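Local coordinates for UL18 protein (Human herpesvirus 5, PDB 3D2U) that engages the host inhibitory receptor LILRB1 as a viral MHC class I homologue and so modulates natural killer cell activity, at residues A[9-12]-A[16-19]; A[115-120]-A[132-137]; A[196-201]-A[206-211]; A[212-217]-A[267-272]; A[262-267]-A[273-278]. The protein carries 4 engineered substitutions. All coordinates share one frame; numbering follows the deposited sequence.

Interaction 1: residues A[9-12]-A[16-19]; sequences GIFD and HMTL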
# COMPACT_ATOMS: atom_id res chain seq x y z
N GLY A 9 19.26 6.17 5.90
CA GLY A 9 20.39 5.80 6.74
C GLY A 9 19.91 5.02 7.94
O GLY A 9 19.22 5.56 8.81
N ILE A 10 20.26 3.74 8.00
CA ILE A 10 19.82 2.90 9.09
C ILE A 10 20.92 2.70 10.12
O ILE A 10 22.08 2.44 9.78
CB ILE A 10 19.38 1.49 8.59
CG1 ILE A 10 18.31 1.61 7.51
CG2 ILE A 10 18.83 0.67 9.76
CD1 ILE A 10 18.84 2.06 6.16
N PHE A 11 20.56 2.86 11.39
CA PHE A 11 21.49 2.65 12.49
C PHE A 11 21.09 1.34 13.14
O PHE A 11 19.97 1.22 13.61
CB PHE A 11 21.38 3.79 13.53
CG PHE A 11 22.21 3.56 14.78
CD1 PHE A 11 23.47 4.14 14.90
CD2 PHE A 11 21.76 2.73 15.80
CE1 PHE A 11 24.27 3.90 16.03
CE2 PHE A 11 22.55 2.49 16.93
CZ PHE A 11 23.80 3.07 17.05
N ASP A 12 21.98 0.35 13.15
CA ASP A 12 21.68 -0.92 13.81
C ASP A 12 22.60 -1.06 15.03
O ASP A 12 22.15 -1.40 16.12
CB ASP A 12 21.87 -2.13 12.86
CG ASP A 12 20.73 -2.30 11.86
OD1 ASP A 12 19.55 -2.15 12.25
OD2 ASP A 12 21.00 -2.60 10.68
N HIS A 16 27.43 -0.83 12.95
CA HIS A 16 26.61 -1.31 11.84
C HIS A 16 25.58 -0.26 11.40
O HIS A 16 24.55 -0.06 12.05
CB HIS A 16 25.90 -2.61 12.24
CG HIS A 16 26.81 -3.79 12.33
ND1 HIS A 16 27.77 -3.92 13.32
CD2 HIS A 16 26.94 -4.89 11.55
CE1 HIS A 16 28.45 -5.04 13.13
NE2 HIS A 16 27.96 -5.65 12.06
N MET A 17 25.88 0.40 10.29
CA MET A 17 25.03 1.43 9.71
C MET A 17 25.01 1.27 8.20
O MET A 17 26.01 0.92 7.59
CB MET A 17 25.56 2.82 10.09
CG MET A 17 25.38 3.16 11.57
SD MET A 17 26.71 4.17 12.22
CE MET A 17 26.00 5.72 12.20
N THR A 18 23.85 1.51 7.59
CA THR A 18 23.69 1.40 6.15
C THR A 18 23.13 2.68 5.58
O THR A 18 22.34 3.37 6.23
CB THR A 18 22.68 0.31 5.76
OG1 THR A 18 22.98 -0.90 6.45
CG2 THR A 18 22.71 0.08 4.23
N LEU A 19 23.54 3.01 4.36
CA LEU A 19 23.01 4.17 3.67
C LEU A 19 22.74 3.71 2.26
O LEU A 19 23.59 3.06 1.64
CB LEU A 19 23.98 5.36 3.63
CG LEU A 19 23.47 6.56 2.81
CD1 LEU A 19 22.19 7.18 3.41
CD2 LEU A 19 24.57 7.61 2.73
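I10 and T18 sit opposite each other as a hydrogen-bonded antiparallel pair, I10 N reaching T18 O at 2.8 Å and T18 N returning the bond to I10 O at 3.0 Å. A third backbone bond, D12 N to H16 O (2.8 Å), closes the end next to the turn. Weaker CA-H...O contacts fill in between: M17 CA lies 3.1 Å from I10 O, and G9 CA approaches T18 O, so each of these two carbonyls is met by both an N-H and a carbon.

The face that carries F11, M17 and L19 holds the F11–M17 apolar contact. With CG anti to the backbone N (chi1 174°), F11 brings its ring beside M17, which bends at chi2 and chi3 so that M17 CG and CE both come to 4.0 Å from F11 CD1. The sulfur makes an oblique Met-aromatic contact, with M17 SD 5.3 Å from the centroid of the F11 ring. L19 CD1 rests against the backbone of G9. Helix 62-88 covers this face through E78, L81, E85 and F74, whereas I10 reaches V95 of the adjoining strand. This is a hairpin of the MHC class I platform, part of the sheet that floors the groove beneath its helices.

Interaction 2: residues A[115-120]-A[132-137]; sequences EGFGWD and TLWTGP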
# COMPACT_ATOMS: atom_id res chain seq x y z
N GLU A 115 13.66 20.21 0.73
CA GLU A 115 14.61 19.36 1.43
C GLU A 115 13.88 18.95 2.70
O GLU A 115 13.26 19.78 3.36
CB GLU A 115 15.93 20.06 1.76
CG GLU A 115 16.94 19.07 2.38
CD GLU A 115 18.41 19.46 2.21
OE1 GLU A 115 19.16 19.39 3.20
OE2 GLU A 115 18.81 19.81 1.08
N GLY A 116 13.93 17.66 3.01
CA GLY A 116 13.24 17.18 4.19
C GLY A 116 13.90 16.01 4.91
O GLY A 116 14.50 15.14 4.30
N PHE A 117 13.74 16.01 6.23
CA PHE A 117 14.28 14.96 7.08
C PHE A 117 13.20 14.37 7.95
O PHE A 117 12.28 15.06 8.39
CB PHE A 117 15.37 15.50 8.02
CG PHE A 117 16.58 16.02 7.33
CD1 PHE A 117 16.52 17.19 6.60
CD2 PHE A 117 17.78 15.32 7.39
CE1 PHE A 117 17.64 17.67 5.94
CE2 PHE A 117 18.90 15.79 6.73
CZ PHE A 117 18.84 16.97 6.01
N GLY A 118 13.33 13.08 8.22
CA GLY A 118 12.40 12.38 9.07
C GLY A 118 13.17 11.33 9.83
O GLY A 118 14.05 10.67 9.27
N TRP A 119 12.90 11.21 11.13
CA TRP A 119 13.56 10.18 11.90
C TRP A 119 12.50 9.25 12.44
O TRP A 119 11.44 9.69 12.90
CB TRP A 119 14.40 10.77 13.04
CG TRP A 119 15.58 9.89 13.36
CD1 TRP A 119 16.63 9.60 12.53
CD2 TRP A 119 15.77 9.12 14.53
NE1 TRP A 119 17.46 8.68 13.12
CE2 TRP A 119 16.95 8.37 14.36
CE3 TRP A 119 15.06 8.98 15.72
CZ2 TRP A 119 17.44 7.50 15.32
CZ3 TRP A 119 15.54 8.12 16.67
CH2 TRP A 119 16.72 7.39 16.47
N ASP A 120 12.78 7.95 12.38
CA ASP A 120 11.84 6.94 12.83
C ASP A 120 10.45 7.22 12.26
O ASP A 120 9.44 7.10 12.95
CB ASP A 120 11.78 6.89 14.35
CG ASP A 120 10.96 5.74 14.87
OD1 ASP A 120 10.76 4.77 14.11
OD2 ASP A 120 10.52 5.81 16.03
N THR A 132 14.58 29.39 2.67
CA THR A 132 15.38 30.18 3.59
C THR A 132 15.06 29.83 5.07
O THR A 132 15.95 29.88 5.91
CB THR A 132 15.16 31.71 3.36
OG1 THR A 132 13.87 32.10 3.85
CG2 THR A 132 15.24 32.04 1.87
N LEU A 133 13.81 29.44 5.35
CA LEU A 133 13.36 29.12 6.72
C LEU A 133 13.00 27.65 7.04
O LEU A 133 11.97 27.15 6.57
CB LEU A 133 12.14 30.04 7.07
CG LEU A 133 10.66 29.61 7.21
CD1 LEU A 133 10.20 29.85 8.64
CD2 LEU A 133 9.75 30.42 6.27
N TRP A 134 13.82 26.96 7.84
CA TRP A 134 13.51 25.56 8.20
C TRP A 134 12.38 25.47 9.22
O TRP A 134 12.30 26.26 10.15
CB TRP A 134 14.72 24.83 8.82
CG TRP A 134 15.86 24.52 7.89
CD1 TRP A 134 16.90 25.35 7.57
CD2 TRP A 134 16.09 23.30 7.17
NE1 TRP A 134 17.76 24.72 6.71
CE2 TRP A 134 17.29 23.47 6.44
CE3 TRP A 134 15.40 22.08 7.07
CZ2 TRP A 134 17.81 22.46 5.61
CZ3 TRP A 134 15.92 21.08 6.25
CH2 TRP A 134 17.12 21.28 5.53
N THR A 135 11.50 24.49 9.04
CA THR A 135 10.41 24.27 9.97
C THR A 135 10.76 22.98 10.71
O THR A 135 11.72 22.29 10.32
CB THR A 135 9.06 24.15 9.26
OG1 THR A 135 9.15 23.20 8.19
CG2 THR A 135 8.65 25.51 8.69
N GLY A 136 10.01 22.65 11.76
CA GLY A 136 10.31 21.46 12.55
C GLY A 136 9.24 20.40 12.61
O GLY A 136 8.36 20.35 11.76
N PRO A 137 9.29 19.51 13.62
CA PRO A 137 8.26 18.47 13.70
C PRO A 137 6.87 19.02 13.92
O PRO A 137 6.69 20.20 14.23
CB PRO A 137 8.70 17.63 14.91
CG PRO A 137 10.17 17.87 15.00
CD PRO A 137 10.28 19.35 14.70
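E115 and F117 on strand 110-119 meet W134 of the loop after strand 122-127 with no backbone pairing at all, the CA atoms of E115 and W134 being 9.2 Å apart. Strand 110-119 belongs to the floor of the MHC class I peptide groove, and the bound peptide packs on E115, F117 and W134 alike.

All of the contact runs through the six-membered end of the indole. W134, with CG beside its backbone N (chi1 -70°), sends that end down toward the strand, where CZ3 and CH2 come against the F117 ring. The rings meet obliquely, centroids 5.9 Å apart and planes at 55°. F117 CE1 is 3.7 Å from W134 CH2, while the same phenyl stacks on W98 of strand 95-104. E115 runs out extended from CG and passes its aliphatic part by the indole, E115 CG being 3.9 Å from W134 CH2.

The polar ends are held from elsewhere: E115 OE2 bonds to Q166 NE2, and W134 NE1 to T163 OG1, which ties the indole to helix 161-171. M125, L127 and I155 also pack on W134. The other carboxylate oxygen, E115 OE1, lies in the plane of the indole at its edge, 3.6 Å from W134 CH2.

Interaction 3: residues A[196-201]-A[206-211]; sequences GVRNQN and EAFCTS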
# COMPACT_ATOMS: atom_id res chain seq x y z
N GLY A 196 -11.24 -7.37 -21.14
CA GLY A 196 -12.18 -8.44 -21.39
C GLY A 196 -13.18 -8.54 -20.26
O GLY A 196 -13.27 -7.62 -19.44
N VAL A 197 -13.94 -9.63 -20.23
CA VAL A 197 -14.90 -9.87 -19.16
C VAL A 197 -14.62 -11.26 -18.61
O VAL A 197 -14.11 -12.12 -19.33
CB VAL A 197 -16.38 -9.74 -19.64
CG1 VAL A 197 -16.63 -8.32 -20.13
CG2 VAL A 197 -16.67 -10.73 -20.75
N ARG A 198 -14.91 -11.46 -17.33
CA ARG A 198 -14.65 -12.73 -16.68
C ARG A 198 -15.62 -12.94 -15.52
O ARG A 198 -16.48 -12.10 -15.26
CB ARG A 198 -13.21 -12.76 -16.15
CG ARG A 198 -12.90 -11.60 -15.20
CD ARG A 198 -11.44 -11.58 -14.70
NE ARG A 198 -11.33 -10.70 -13.53
CZ ARG A 198 -10.23 -10.57 -12.79
NH1 ARG A 198 -9.13 -11.24 -13.09
NH2 ARG A 198 -10.24 -9.77 -11.73
N ASN A 199 -15.48 -14.08 -14.84
CA ASN A 199 -16.28 -14.43 -13.68
C ASN A 199 -17.79 -14.18 -13.80
O ASN A 199 -18.39 -13.46 -13.00
CB ASN A 199 -15.72 -13.71 -12.44
CG ASN A 199 -14.22 -13.91 -12.29
OD1 ASN A 199 -13.69 -14.97 -12.63
ND2 ASN A 199 -13.53 -12.90 -11.78
N GLN A 200 -18.36 -14.82 -14.80
CA GLN A 200 -19.79 -14.70 -15.02
C GLN A 200 -20.53 -15.25 -13.81
O GLN A 200 -20.16 -16.30 -13.29
CB GLN A 200 -20.23 -15.51 -16.25
CG GLN A 200 -21.71 -15.45 -16.56
CD GLN A 200 -22.09 -14.15 -17.22
OE1 GLN A 200 -21.23 -13.40 -17.70
NE2 GLN A 200 -23.39 -13.88 -17.26
N ASN A 201 -21.55 -14.54 -13.34
CA ASN A 201 -22.35 -14.94 -12.18
C ASN A 201 -23.77 -14.59 -12.49
O ASN A 201 -24.18 -13.42 -12.43
CB ASN A 201 -21.86 -14.27 -10.89
CG ASN A 201 -22.58 -14.81 -9.67
OD1 ASN A 201 -23.46 -15.66 -9.77
ND2 ASN A 201 -22.21 -14.30 -8.51
N GLU A 206 -17.65 -9.48 -14.63
CA GLU A 206 -16.67 -8.47 -14.27
C GLU A 206 -15.85 -8.08 -15.49
O GLU A 206 -15.23 -8.93 -16.13
CB GLU A 206 -15.72 -8.97 -13.18
CG GLU A 206 -14.74 -7.90 -12.73
CD GLU A 206 -13.88 -8.36 -11.57
OE1 GLU A 206 -12.94 -9.14 -11.80
OE2 GLU A 206 -14.16 -7.94 -10.43
N ALA A 207 -15.85 -6.80 -15.80
CA ALA A 207 -15.07 -6.29 -16.92
C ALA A 207 -13.74 -5.81 -16.36
O ALA A 207 -13.69 -5.29 -15.24
CB ALA A 207 -15.83 -5.15 -17.59
N PHE A 208 -12.66 -6.00 -17.10
CA PHE A 208 -11.35 -5.55 -16.66
C PHE A 208 -10.62 -4.91 -17.84
O PHE A 208 -10.95 -5.17 -18.99
CB PHE A 208 -10.51 -6.72 -16.11
CG PHE A 208 -10.11 -7.73 -17.15
CD1 PHE A 208 -8.95 -7.56 -17.91
CD2 PHE A 208 -10.89 -8.86 -17.37
CE1 PHE A 208 -8.58 -8.49 -18.87
CE2 PHE A 208 -10.53 -9.80 -18.34
CZ PHE A 208 -9.37 -9.62 -19.09
N CYS A 209 -9.64 -4.06 -17.53
CA CYS A 209 -8.84 -3.37 -18.53
C CYS A 209 -7.53 -2.95 -17.87
O CYS A 209 -7.55 -2.16 -16.93
CB CYS A 209 -9.55 -2.13 -19.05
SG CYS A 209 -8.71 -1.34 -20.46
N THR A 210 -6.42 -3.46 -18.39
CA THR A 210 -5.08 -3.18 -17.83
C THR A 210 -4.10 -2.56 -18.83
O THR A 210 -4.07 -2.92 -20.01
CB THR A 210 -4.45 -4.49 -17.30
OG1 THR A 210 -5.35 -5.12 -16.39
CG2 THR A 210 -3.14 -4.21 -16.59
N SER A 211 -3.30 -1.60 -18.35
CA SER A 211 -2.30 -0.93 -19.17
C SER A 211 -0.91 -1.37 -18.72
O SER A 211 -0.60 -1.40 -17.52
CB SER A 211 -2.46 0.60 -19.05
OG SER A 211 -3.65 1.03 -19.70
O HOH W 1 -11.67 -8.25 -9.51
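R198 and E206 stand as a hydrogen-bonded antiparallel pair, and the arginine is worth following outward. From its CB the chain turns to place CG between the backbone N and carbonyl carbon (chi1 56°), then runs extended to NE. CG packs 3.7 Å from E206 O. The side chain crosses that of F208 at about a right angle, with R198 CD 3.9 Å from F208 CD2. NE and NH2 then meet a single oxygen: R198 NE to E206 OE1 and R198 NH2 to E206 OE1 are both 2.8 Å. That oxygen lies within 6° of the guanidinium plane, and both nitrogens approach it nearly along its C-O axis. A water makes weak bonds to R198 NH2 and E206 OE2. The remaining nitrogen, NH1, forms salt bridges with acidic side chains of another protein chain.

Two backbone bonds join R198 and E206 themselves, and two more join G196 and F208, two residues along. The F208 ring lies over G196, whose N stands 3.5 Å above the ring plane and whose CA makes a CH-pi contact. On the opposite face V197 CG1 touches A207 CB.

The hairpin lies at the edge of the four-stranded sheet of the immunoglobulin C1-set domain, with C209 further along bonded to C265. With two N-H groups on OE1, E206 is probably held ionised, although OE2 has weak bonds, to the water and to the backbone of another protein chain; the charge of R198 is probably shared between E206 and its acidic partners beyond this chain.

Interaction 4: residues A[212-217]-A[267-272]; sequences YGFFPG and VTHGNW. With NAG (2-acetamido-2-deoxy-beta-D-glucopyranose), chain R.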
# COMPACT_ATOMS: atom_id res chain seq x y z
N TYR A 212 -0.07 -1.73 -19.69
CA TYR A 212 1.28 -2.23 -19.42
C TYR A 212 2.41 -1.41 -20.05
O TYR A 212 2.30 -0.96 -21.19
CB TYR A 212 1.43 -3.67 -19.93
CG TYR A 212 0.34 -4.65 -19.54
CD1 TYR A 212 -0.91 -4.65 -20.18
CD2 TYR A 212 0.59 -5.63 -18.58
CE1 TYR A 212 -1.88 -5.61 -19.87
CE2 TYR A 212 -0.37 -6.60 -18.26
CZ TYR A 212 -1.60 -6.58 -18.91
OH TYR A 212 -2.56 -7.53 -18.62
N GLY A 213 3.49 -1.24 -19.30
CA GLY A 213 4.67 -0.54 -19.78
C GLY A 213 4.57 0.88 -20.29
O GLY A 213 5.14 1.21 -21.33
N PHE A 214 3.88 1.75 -19.57
CA PHE A 214 3.78 3.12 -20.02
C PHE A 214 4.66 4.03 -19.20
O PHE A 214 4.96 3.73 -18.05
CB PHE A 214 2.32 3.63 -20.01
CG PHE A 214 1.62 3.49 -18.67
CD1 PHE A 214 1.45 4.60 -17.84
CD2 PHE A 214 1.07 2.27 -18.28
CE1 PHE A 214 0.72 4.49 -16.64
CE2 PHE A 214 0.34 2.15 -17.09
CZ PHE A 214 0.17 3.26 -16.26
N PHE A 215 5.07 5.12 -19.83
CA PHE A 215 5.90 6.16 -19.25
C PHE A 215 5.64 7.42 -20.09
O PHE A 215 5.66 7.36 -21.31
CB PHE A 215 7.38 5.78 -19.37
CG PHE A 215 8.31 6.88 -18.97
CD1 PHE A 215 8.42 7.24 -17.63
CD2 PHE A 215 9.02 7.59 -19.92
CE1 PHE A 215 9.24 8.30 -17.24
CE2 PHE A 215 9.84 8.66 -19.54
CZ PHE A 215 9.95 9.01 -18.20
N PRO A 216 5.34 8.57 -19.45
CA PRO A 216 5.27 8.85 -18.02
C PRO A 216 4.16 8.08 -17.33
O PRO A 216 3.34 7.42 -17.98
CB PRO A 216 5.01 10.36 -17.98
CG PRO A 216 5.59 10.85 -19.26
CD PRO A 216 5.13 9.80 -20.22
N GLY A 217 4.12 8.17 -16.01
CA GLY A 217 3.13 7.46 -15.23
C GLY A 217 1.68 7.93 -15.23
O GLY A 217 0.80 7.14 -14.88
N VAL A 267 -8.38 4.34 -23.02
CA VAL A 267 -7.15 4.63 -22.29
C VAL A 267 -6.44 5.84 -22.91
O VAL A 267 -6.06 5.82 -24.08
CB VAL A 267 -6.18 3.42 -22.29
CG1 VAL A 267 -4.84 3.81 -21.65
CG2 VAL A 267 -6.80 2.26 -21.52
N THR A 268 -6.27 6.89 -22.12
CA THR A 268 -5.61 8.10 -22.58
C THR A 268 -4.29 8.25 -21.85
O THR A 268 -4.25 8.30 -20.63
CB THR A 268 -6.48 9.36 -22.30
OG1 THR A 268 -7.69 9.26 -23.05
CG2 THR A 268 -5.75 10.64 -22.70
N HIS A 269 -3.20 8.29 -22.62
CA HIS A 269 -1.86 8.44 -22.08
C HIS A 269 -1.22 9.55 -22.92
O HIS A 269 -0.96 9.37 -24.10
CB HIS A 269 -1.08 7.13 -22.22
CG HIS A 269 0.32 7.21 -21.70
ND1 HIS A 269 1.42 7.06 -22.51
CD2 HIS A 269 0.80 7.47 -20.46
CE1 HIS A 269 2.52 7.24 -21.80
NE2 HIS A 269 2.17 7.49 -20.55
N GLY A 270 -0.99 10.71 -22.32
CA GLY A 270 -0.41 11.82 -23.08
C GLY A 270 -1.41 12.28 -24.13
O GLY A 270 -2.60 12.38 -23.82
N ASN A 271 -0.96 12.59 -25.34
CA ASN A 271 -1.89 13.00 -26.41
C ASN A 271 -2.20 11.77 -27.21
O ASN A 271 -1.95 11.73 -28.41
CB ASN A 271 -1.27 13.95 -27.43
CG ASN A 271 -0.67 15.15 -26.83
OD1 ASN A 271 -1.34 15.95 -26.16
ND2 ASN A 271 0.61 15.31 -27.08
N TRP A 272 -2.74 10.76 -26.56
CA TRP A 272 -2.98 9.54 -27.28
C TRP A 272 -4.08 8.80 -26.53
O TRP A 272 -4.04 8.67 -25.31
CB TRP A 272 -1.66 8.78 -27.29
CG TRP A 272 -1.66 7.41 -27.85
CD1 TRP A 272 -1.34 7.04 -29.13
CD2 TRP A 272 -1.90 6.20 -27.13
NE1 TRP A 272 -1.35 5.67 -29.24
CE2 TRP A 272 -1.69 5.13 -28.03
CE3 TRP A 272 -2.27 5.92 -25.81
CZ2 TRP A 272 -1.85 3.80 -27.65
CZ3 TRP A 272 -2.43 4.59 -25.43
CH2 TRP A 272 -2.21 3.55 -26.34
C1 NAG R . 1.67 17.09 -25.95
C2 NAG R . 2.03 18.14 -24.87
C3 NAG R . 1.15 19.42 -24.84
C4 NAG R . 0.45 19.75 -26.16
C5 NAG R . -0.08 18.47 -26.77
C6 NAG R . -0.89 18.70 -28.04
C7 NAG R . 2.10 16.18 -23.44
C8 NAG R . 1.20 15.49 -22.43
N2 NAG R . 1.98 17.51 -23.56
O1 NAG R . 2.82 16.43 -26.36
O3 NAG R . 1.98 20.52 -24.49
O4 NAG R . -0.61 20.66 -25.96
O5 NAG R . 1.05 17.66 -27.11
O6 NAG R . -2.08 19.42 -27.75
O7 NAG R . 2.89 15.52 -24.12
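H269 has CG anti to the backbone N (chi1 180°), which carries its ring to F214, F215 and P216, just after the chain's corner at G213. The backbone sets F214 CB over one face of the imidazole, 4.0 Å from the H269 centroid in a CH-pi contact. F214 chi1 of 55°, with CG between backbone N and carbonyl carbon, then turns the phenyl edge toward the imidazole face in an offset edge-to-face pair, centroids 5.6 Å apart and planes at 70°.

At the rim of the imidazole, H269 NE2 donates to P216 O at 2.8 Å, the acceptor lying close to the ring plane. H269 CE1 comes to 3.2 Å from F215 O. A cis peptide joins F215 and P216, and P216 CD packs 3.8 Å from H269 NE2. The sugar beside N271, in an Asn-Trp-Thr sequon, fits an N-linked glycan, although its modelled link geometry is doubtful.

The contact joins the loop after strand 204-214 to the turn between strands 262-268 and 273-279 at one end of the immunoglobulin domain. H269 ND1 bonds to H190 ND1, and W272 stacks on the H190 ring. F214, in a G1 bulge with G213, pairs with F249 of strand 249-258, and T268 pairs with Q220 of strand 220-226.

Interaction 5: residues A[262-267]-A[273-278]; sequences NYTCRV and TVEIPI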
# COMPACT_ATOMS: atom_id res chain seq x y z
N ASN A 262 -22.82 -3.64 -23.69
CA ASN A 262 -21.72 -3.33 -24.60
C ASN A 262 -20.79 -2.38 -23.83
O ASN A 262 -21.20 -1.30 -23.42
CB ASN A 262 -22.22 -2.60 -25.86
CG ASN A 262 -22.68 -3.55 -26.96
OD1 ASN A 262 -22.41 -4.75 -26.92
ND2 ASN A 262 -23.35 -2.99 -27.97
N TYR A 263 -19.55 -2.80 -23.61
CA TYR A 263 -18.56 -1.97 -22.93
C TYR A 263 -17.27 -1.96 -23.72
O TYR A 263 -16.92 -2.94 -24.37
CB TYR A 263 -18.19 -2.50 -21.54
CG TYR A 263 -19.10 -2.11 -20.40
CD1 TYR A 263 -20.31 -2.78 -20.19
CD2 TYR A 263 -18.75 -1.09 -19.53
CE1 TYR A 263 -21.15 -2.42 -19.13
CE2 TYR A 263 -19.58 -0.73 -18.46
CZ TYR A 263 -20.77 -1.40 -18.28
OH TYR A 263 -21.60 -1.04 -17.24
N THR A 264 -16.56 -0.84 -23.65
CA THR A 264 -15.26 -0.69 -24.29
C THR A 264 -14.37 -0.02 -23.25
O THR A 264 -14.86 0.59 -22.30
CB THR A 264 -15.31 0.23 -25.53
OG1 THR A 264 -15.55 1.57 -25.11
CG2 THR A 264 -16.39 -0.21 -26.50
N CYS A 265 -13.06 -0.14 -23.41
CA CYS A 265 -12.16 0.51 -22.47
C CYS A 265 -11.41 1.61 -23.19
O CYS A 265 -10.80 1.37 -24.23
CB CYS A 265 -11.18 -0.50 -21.89
SG CYS A 265 -9.93 0.24 -20.80
N ARG A 266 -11.46 2.82 -22.65
CA ARG A 266 -10.78 3.97 -23.23
C ARG A 266 -9.55 4.28 -22.39
O ARG A 266 -9.65 4.43 -21.17
CB ARG A 266 -11.73 5.19 -23.26
CG ARG A 266 -11.13 6.48 -23.85
CD ARG A 266 -12.17 7.61 -23.95
NE ARG A 266 -13.25 7.30 -24.89
CZ ARG A 266 -14.47 7.85 -24.86
NH1 ARG A 266 -14.78 8.75 -23.94
NH2 ARG A 266 -15.38 7.47 -25.75
N VAL A 267 -8.38 4.34 -23.02
CA VAL A 267 -7.15 4.63 -22.29
C VAL A 267 -6.44 5.84 -22.91
O VAL A 267 -6.06 5.82 -24.08
CB VAL A 267 -6.18 3.42 -22.29
CG1 VAL A 267 -4.84 3.81 -21.65
CG2 VAL A 267 -6.80 2.26 -21.52
N THR A 273 -5.09 8.36 -27.27
CA THR A 273 -6.20 7.65 -26.68
C THR A 273 -6.48 6.39 -27.47
O THR A 273 -6.62 6.46 -28.69
CB THR A 273 -7.49 8.50 -26.69
OG1 THR A 273 -7.30 9.68 -25.89
CG2 THR A 273 -8.67 7.71 -26.13
N VAL A 274 -6.53 5.25 -26.80
CA VAL A 274 -6.84 4.00 -27.47
C VAL A 274 -8.19 3.51 -26.93
O VAL A 274 -8.53 3.75 -25.77
CB VAL A 274 -5.75 2.91 -27.25
CG1 VAL A 274 -5.72 2.44 -25.80
CG2 VAL A 274 -6.02 1.73 -28.17
N GLU A 275 -8.95 2.82 -27.78
CA GLU A 275 -10.23 2.30 -27.35
C GLU A 275 -10.41 0.88 -27.88
O GLU A 275 -10.25 0.63 -29.07
CB GLU A 275 -11.38 3.20 -27.84
CG GLU A 275 -12.61 3.09 -26.97
CD GLU A 275 -13.65 4.17 -27.23
OE1 GLU A 275 -13.28 5.37 -27.23
OE2 GLU A 275 -14.83 3.82 -27.42
N ILE A 276 -10.70 -0.05 -26.97
CA ILE A 276 -10.89 -1.45 -27.33
C ILE A 276 -12.19 -2.03 -26.77
O ILE A 276 -12.64 -1.66 -25.69
CB ILE A 276 -9.70 -2.35 -26.82
CG1 ILE A 276 -9.66 -2.39 -25.28
CG2 ILE A 276 -8.38 -1.84 -27.36
CD1 ILE A 276 -9.34 -1.06 -24.62
N PRO A 277 -12.84 -2.94 -27.53
CA PRO A 277 -14.09 -3.57 -27.10
C PRO A 277 -13.76 -4.50 -25.94
O PRO A 277 -12.75 -5.19 -25.95
CB PRO A 277 -14.54 -4.33 -28.35
CG PRO A 277 -13.24 -4.66 -29.04
CD PRO A 277 -12.47 -3.37 -28.90
N ILE A 278 -14.61 -4.50 -24.92
CA ILE A 278 -14.35 -5.34 -23.76
C ILE A 278 -15.43 -6.43 -23.57
O ILE A 278 -15.13 -7.54 -23.14
CB ILE A 278 -14.03 -4.39 -22.55
CG1 ILE A 278 -12.53 -4.50 -22.25
CG2 ILE A 278 -14.92 -4.64 -21.36
CD1 ILE A 278 -12.01 -3.54 -21.21
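R266 and E275 are directly paired in the antiparallel hairpin, and their side chains cross at a slant on the face they share with T264. R266 runs out extended, then bends at chi3 (-65°), which brings NE round to the carboxylate: R266 NE to E275 OE1 is 3.0 Å and lies in the guanidinium plane. From the carboxylate's side the approach is steep, 52° out of its plane, and the two flat groups are turned well away from coplanar. R266 NH2 adds a weak bond to the same oxygen. E275 OE2 takes a weak bond from T264 OG1, but its stronger partner is Y226 OH on strand 220-226. Below the salt bridge, T273 CG2 lies against R266 CG at 3.6 Å.

These two strands form the F-G hairpin of the immunoglobulin C1-set fold. Backbone bonds run both ways between V267 and V274, each 2.8 Å between N and O, and continue through C265 N to I276 O and I278 N to Y263 O.

The opposite face is apolar and turns inward. V267 CB meets V274 CG1 at 3.7 Å. C265 SG is anti to the backbone N and reaches across the sandwich to C209. I278 CD1 is modelled 3.2 Å from C265 CB, unusually tight, so its exact place is uncertain. The end of I276 also lies against C265, though its modelled position there is doubtful. Y263 CB touches I278 CG2 at 3.9 Å, and the Y263 ring leads away to stack on H225. V193 of strand 192-201 packs on V267, V274 and I276.

How the interactions relate
Interactions 1 and 2 share the platform sheet, their centres 20 Å apart, yet they differ in kind: interaction 1 is a partly exposed hairpin built on backbone bonds, interaction 2 a buried meeting of side chains alone, beside the peptide. Interactions 3, 4 and 5 belong to the immunoglobulin domain and touch one another. The C209 SG–C265 SG disulfide ties 3 to 5 across the sandwich. Interactions 4 and 5 share V267 and strand 262-268, and T268 OG1 and T273 OG1 probably bond between them. Both 3 and 5 carry an arginine–glutamate salt bridge; in 5 it lies on the face away from the apolar packing, while in 3 it shares its face with the F208 ring. The buried interaction 4 relies on one histidine.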